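Local coordinates for probable glutathione S-transferase (Bordetella bronchiseptica RB50, PDB 3H1N), which probably conjugates the thiol of glutathione to electrophilic substrates, at residues 59-63 / 73-77. Numbering follows the deposited sequence.
Sequences MLDDM and APPYL
Within the thioredoxin-like N-terminal domain of the glutathione S-transferase fold, Tyr76 and Pro74 meet helix 59-65. Pro74 precedes a cis peptide bond to Pro75, the cis-proline that leads into strand 76-79 and that in relatives lies beside the glutathione site. The tight part is built round the Tyr76 ring. CG of Met63 lies 3.5 Å from Tyr76 CE1, oblique to the ring, and SE of Met63 follows in a Met-aromatic contact, 5.0 Å from the ring centroid and 59° off its normal. Met59, with CG anti to the backbone N (chi1 -175°), reaches past the phenol in the opposite direction, then bends at chi3 to set CE 3.9 Å from Pro74 CG. The same Pro74 CG receives CE of Met63 at 3.8 Å, so both selenomethionine methyls converge on one proline carbon. Trp25 lies nearly parallel to the Tyr76 ring, and Trp27 touches both Met59 and Pro74. The outward side of the helix is looser: Leu60 and Asp61 are exposed and do not touch 73-77, and Asp61 forms a salt bridge with Arg64. Asp62 is buried; its OD2 also forms a salt bridge with Arg66, which probably favours a charged carboxylate. That carboxylate lies nearly coplanar with the phenol ring, and Tyr76 OH donates to the anti side of Asp62 OD2 at 2.6 Å.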
loop_
_atom_site.group_PDB
_atom_site.type_symbol
_atom_site.label_atom_id
_atom_site.label_comp_id
_atom_site.label_asym_id
_atom_site.label_seq_id
_atom_site.Cartn_x
_atom_site.Cartn_y
_atom_site.Cartn_z
HETATM N N MSE B 59 0.959 -24.208 1.980
HETATM C CA MSE B 59 0.730 -22.828 2.405
HETATM C C MSE B 59 -0.737 -22.503 2.692
HETATM O O MSE B 59 -1.046 -21.859 3.702
HETATM C CB MSE B 59 1.292 -21.840 1.390
HETATM C CG MSE B 59 1.182 -20.391 1.861
HETATM SE SE MSE B 59 2.080 -19.188 0.689
HETATM C CE MSE B 59 1.144 -19.624 -0.950
ATOM N N LEU B 60 -1.625 -22.935 1.796
ATOM C CA LEU B 60 -3.064 -22.711 1.968
ATOM C C LEU B 60 -3.538 -23.283 3.296
ATOM O O LEU B 60 -4.332 -22.643 3.989
ATOM C CB LEU B 60 -3.872 -23.309 0.807
ATOM C CG LEU B 60 -4.018 -22.541 -0.523
ATOM C CD1 LEU B 60 -4.534 -21.126 -0.319
ATOM C CD2 LEU B 60 -2.715 -22.516 -1.318
ATOM N N ASP B 61 -3.028 -24.468 3.650
ATOM C CA ASP B 61 -3.279 -25.072 4.963
ATOM C C ASP B 61 -2.699 -24.214 6.080
ATOM O O ASP B 61 -3.377 -23.942 7.082
ATOM C CB ASP B 61 -2.696 -26.489 5.062
ATOM C CG ASP B 61 -2.894 -27.115 6.447
ATOM O OD1 ASP B 61 -4.059 -27.310 6.857
ATOM O OD2 ASP B 61 -1.887 -27.416 7.127
ATOM N N ASP B 62 -1.441 -23.806 5.910
ATOM C CA ASP B 62 -0.773 -23.001 6.926
ATOM C C ASP B 62 -1.522 -21.705 7.205
ATOM O O ASP B 62 -1.659 -21.295 8.354
ATOM C CB ASP B 62 0.664 -22.675 6.538
ATOM C CG ASP B 62 1.384 -21.919 7.630
ATOM O OD1 ASP B 62 1.897 -22.576 8.551
ATOM O OD2 ASP B 62 1.403 -20.670 7.590
HETATM N N MSE B 63 -2.006 -21.069 6.147
HETATM C CA MSE B 63 -2.682 -19.792 6.274
HETATM C C MSE B 63 -4.022 -19.898 7.005
HETATM O O MSE B 63 -4.403 -18.966 7.713
HETATM C CB MSE B 63 -2.870 -19.160 4.904
HETATM C CG MSE B 63 -2.542 -17.685 4.867
HETATM SE SE MSE B 63 -2.746 -16.941 3.093
HETATM C CE MSE B 63 -2.329 -18.497 2.017
ATOM N N ALA B 73 -3.490 -12.238 2.436
ATOM C CA ALA B 73 -2.922 -12.967 1.305
ATOM C C ALA B 73 -1.428 -13.053 1.509
ATOM O O ALA B 73 -0.877 -12.304 2.311
ATOM C CB ALA B 73 -3.218 -12.238 -0.003
ATOM N N PRO B 74 -0.762 -13.967 0.779
ATOM C CA PRO B 74 0.699 -14.012 0.754
ATOM C C PRO B 74 1.257 -12.755 0.091
ATOM O O PRO B 74 0.587 -12.166 -0.753
ATOM C CB PRO B 74 0.997 -15.234 -0.121
ATOM C CG PRO B 74 -0.203 -16.087 -0.038
ATOM C CD PRO B 74 -1.352 -15.099 0.032
ATOM N N PRO B 75 2.493 -12.353 0.441
ATOM C CA PRO B 75 3.409 -13.018 1.376
ATOM C C PRO B 75 3.115 -12.726 2.842
ATOM O O PRO B 75 2.521 -11.697 3.173
ATOM C CB PRO B 75 4.763 -12.428 1.010
ATOM C CG PRO B 75 4.424 -11.008 0.542
ATOM C CD PRO B 75 3.112 -11.171 -0.199
ATOM N N TYR B 76 3.521 -13.653 3.703
ATOM C CA TYR B 76 3.566 -13.408 5.136
ATOM C C TYR B 76 4.830 -14.030 5.736
ATOM O O TYR B 76 5.451 -14.942 5.154
ATOM C CB TYR B 76 2.265 -13.829 5.855
ATOM C CG TYR B 76 1.924 -15.302 5.741
ATOM C CD1 TYR B 76 1.240 -15.794 4.625
ATOM C CD2 TYR B 76 2.267 -16.192 6.752
ATOM C CE1 TYR B 76 0.916 -17.163 4.513
ATOM C CE2 TYR B 76 1.955 -17.556 6.659
ATOM C CZ TYR B 76 1.280 -18.035 5.530
ATOM O OH TYR B 76 0.989 -19.377 5.421
ATOM N N LEU B 77 5.262 -13.461 6.832
ATOM C CA LEU B 77 6.468 -13.817 7.519
ATOM C C LEU B 77 6.136 -14.181 8.950
ATOM O O LEU B 77 5.546 -13.439 9.657
ATOM C CB LEU B 77 7.464 -12.658 7.499
ATOM C CG LEU B 77 8.887 -12.954 7.945
ATOM C CD1 LEU B 77 9.634 -13.648 6.919
ATOM C CD2 LEU B 77 9.611 -11.806 8.448
#